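PDB 3HMZ: flavin reductase domain protein, FMN-binding from Shewanella baltica, which binds FMN and is probably an oxidoreductase acting on CH-NH groups with NAD or NADP as acceptor. Local coordinates for residues Val32-Arg37 with Asn43-Ala48. Sequence-based numbering, arbitrary orientation.
Sequences VLVSAR and NVMAAA. With FMN (flavin mononucleotide), chain B.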
loop_
_atom_site.group_PDB
_atom_site.type_symbol
_atom_site.label_atom_id
_atom_site.label_comp_id
_atom_site.label_asym_id
_atom_site.label_seq_id
_atom_site.Cartn_x
_atom_site.Cartn_y
_atom_site.Cartn_z
ATOM N N VAL A 32 -7.015 2.529 4.709
ATOM C CA VAL A 32 -8.221 3.202 4.297
ATOM C C VAL A 32 -9.445 2.710 5.020
ATOM O O VAL A 32 -9.383 1.714 5.755
ATOM C CB VAL A 32 -8.444 3.052 2.766
ATOM C CG1 VAL A 32 -7.200 3.524 1.992
ATOM C CG2 VAL A 32 -8.746 1.598 2.369
ATOM N N LEU A 33 -10.536 3.447 4.840
ATOM C CA LEU A 33 -11.869 2.952 5.229
ATOM C C LEU A 33 -12.599 2.598 3.933
ATOM O O LEU A 33 -12.569 3.344 2.964
ATOM C CB LEU A 33 -12.675 3.969 6.037
ATOM C CG LEU A 33 -11.945 4.610 7.198
ATOM C CD1 LEU A 33 -12.882 5.651 7.826
ATOM C CD2 LEU A 33 -11.417 3.615 8.208
ATOM N N VAL A 34 -13.233 1.435 3.931
ATOM C CA VAL A 34 -14.060 0.952 2.817
ATOM C C VAL A 34 -15.507 1.115 3.260
ATOM O O VAL A 34 -15.913 0.614 4.310
ATOM C CB VAL A 34 -13.797 -0.541 2.477
ATOM C CG1 VAL A 34 -14.601 -0.975 1.215
ATOM C CG2 VAL A 34 -12.264 -0.805 2.347
ATOM N N SER A 35 -16.277 1.870 2.492
ATOM C CA SER A 35 -17.719 1.995 2.772
ATOM C C SER A 35 -18.562 1.547 1.597
ATOM O O SER A 35 -18.170 1.674 0.427
ATOM C CB SER A 35 -18.047 3.410 3.195
ATOM O OG SER A 35 -17.748 4.320 2.154
ATOM N N ALA A 36 -19.775 1.091 1.921
ATOM C CA ALA A 36 -20.674 0.563 0.906
ATOM C C ALA A 36 -22.099 0.592 1.426
ATOM O O ALA A 36 -22.317 0.681 2.639
ATOM C CB ALA A 36 -20.249 -0.888 0.480
ATOM N N ARG A 37 -23.022 0.506 0.478
ATOM C CA ARG A 37 -24.443 0.498 0.737
ATOM C C ARG A 37 -25.124 -0.664 0.018
ATOM O O ARG A 37 -24.837 -0.931 -1.142
ATOM C CB ARG A 37 -25.024 1.793 0.218
ATOM C CG ARG A 37 -26.533 1.987 0.463
ATOM C CD ARG A 37 -26.927 3.362 -0.016
ATOM N NE ARG A 37 -26.393 4.383 0.900
ATOM C CZ ARG A 37 -26.460 5.700 0.752
ATOM N NH1 ARG A 37 -27.022 6.271 -0.297
ATOM N NH2 ARG A 37 -25.953 6.465 1.706
ATOM N N ASN A 43 -22.406 0.588 5.527
ATOM C CA ASN A 43 -21.398 0.005 6.352
ATOM C C ASN A 43 -20.032 0.601 6.031
ATOM O O ASN A 43 -19.826 1.157 4.960
ATOM C CB ASN A 43 -21.313 -1.511 6.221
ATOM C CG ASN A 43 -20.674 -2.166 7.419
ATOM O OD1 ASN A 43 -20.597 -1.586 8.506
ATOM N ND2 ASN A 43 -20.219 -3.406 7.229
ATOM N N VAL A 44 -19.156 0.509 7.015
ATOM C CA VAL A 44 -17.775 0.964 6.910
ATOM C C VAL A 44 -16.896 -0.089 7.631
ATOM O O VAL A 44 -17.224 -0.525 8.721
ATOM C CB VAL A 44 -17.569 2.357 7.578
ATOM C CG1 VAL A 44 -16.076 2.832 7.449
ATOM C CG2 VAL A 44 -18.587 3.407 7.068
HETATM N N MSE A 45 -15.762 -0.432 7.021
HETATM C CA MSE A 45 -14.718 -1.235 7.652
HETATM C C MSE A 45 -13.347 -0.622 7.350
HETATM O O MSE A 45 -13.240 0.268 6.509
HETATM C CB MSE A 45 -14.738 -2.687 7.157
HETATM C CG MSE A 45 -14.474 -2.859 5.659
HETATM SE SE MSE A 45 -14.266 -4.684 5.127
HETATM C CE MSE A 45 -12.371 -4.749 4.802
ATOM N N ALA A 46 -12.329 -1.110 8.055
ATOM C CA ALA A 46 -10.943 -0.696 7.819
ATOM C C ALA A 46 -10.290 -1.688 6.851
ATOM O O ALA A 46 -10.548 -2.908 6.911
ATOM C CB ALA A 46 -10.146 -0.623 9.100
ATOM N N ALA A 47 -9.470 -1.168 5.941
ATOM C CA ALA A 47 -8.658 -1.995 5.047
ATOM C C ALA A 47 -7.249 -1.437 4.904
ATOM O O ALA A 47 -7.067 -0.319 4.405
ATOM C CB ALA A 47 -9.290 -2.177 3.650
ATOM N N ALA A 48 -6.253 -2.196 5.378
ATOM C CA ALA A 48 -4.867 -1.871 5.064
ATOM C C ALA A 48 -4.496 -2.301 3.643
ATOM O O ALA A 48 -3.614 -1.697 3.021
ATOM C CB ALA A 48 -3.916 -2.534 6.045
HETATM N N1 FMN B . -10.139 -6.790 6.542
HETATM C C2 FMN B . -10.013 -7.083 5.205
HETATM O O2 FMN B . -10.790 -7.889 4.694
HETATM N N3 FMN B . -9.037 -6.443 4.464
HETATM C C4 FMN B . -8.159 -5.554 5.002
HETATM O O4 FMN B . -7.284 -5.038 4.257
HETATM C C4A FMN B . -8.286 -5.280 6.373
HETATM N N5 FMN B . -7.446 -4.373 6.995
HETATM C C5A FMN B . -7.668 -3.931 8.291
HETATM C C6 FMN B . -6.918 -2.880 8.840
HETATM C C7 FMN B . -7.123 -2.450 10.147
HETATM C C7M FMN B . -6.328 -1.315 10.712
HETATM C C8 FMN B . -8.095 -3.086 10.925
HETATM C C8M FMN B . -8.351 -2.662 12.357
HETATM C C9 FMN B . -8.835 -4.117 10.364
HETATM C C9A FMN B . -8.660 -4.571 9.066
HETATM N N10 FMN B . -9.408 -5.592 8.486
HETATM C C10 FMN B . -9.276 -5.895 7.141
HETATM C "C1'" FMN B . -10.557 -6.239 9.211
HETATM C "C2'" FMN B . -11.939 -5.640 8.917
HETATM O "O2'" FMN B . -11.917 -4.203 8.921
HETATM C "C3'" FMN B . -12.868 -6.184 9.995
HETATM O "O3'" FMN B . -12.991 -7.594 9.826
HETATM C "C4'" FMN B . -14.223 -5.455 10.085
HETATM O "O4'" FMN B . -14.757 -5.735 11.375
HETATM C "C5'" FMN B . -15.222 -5.857 9.019
HETATM O "O5'" FMN B . -16.436 -5.153 9.286
HETATM P P FMN B . -17.795 -5.590 8.563
HETATM O O1P FMN B . -18.840 -4.745 9.271
HETATM O O2P FMN B . -17.700 -5.339 7.085
HETATM O O3P FMN B . -17.997 -7.063 8.806
#
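Val34 lays its CG2 methyl against Ala47 CB at 3.5 Å, while its CB rests on Met45 CG. These residues share one face of an antiparallel beta hairpin, strands 32-38 and 41-55, in the sheet of the FMN-binding flavin reductase-like domain. With CG1 anti to the backbone N (chi1 -175°), Val34 has CG2 placed to reach Ala47. Ile74 of helix 69-77 also touches this valine, as do Phe80 and Ile82 of the neighbouring strand 79-84.

Three hydrogen-bonded pairs, Val32 with Ala47, Val34 with Met45 and Ala36 with Asn43, zip the strands together through six backbone bonds. On the other face, Leu33 CB meets Val44 CG1 at 3.9 Å and Ser35 CB meets Val44 CG2. The buried Ser35 hydroxyl is satisfied by Pro124 O and Gln83 NE2.

Residues 43-48 also bind the cofactor, Ala46 with the backbone edge turned away from 32-37. Asn43 sends ND2 to phosphate O1P of FMN, 2.8 Å away and almost straight at 173°; Thr70, which also binds FMN, lies beside it. Ala46 grips the ribityl hydroxyl O2', which donates to its carbonyl O at 2.8 Å and takes a weak bond from its N. Selenomethionine Met45, bent at chi3 (-107°), brings CE to within 3.3 Å of flavin C2. At Ala48, where the strand is interrupted, N donates to flavin N5 at 3.0 Å.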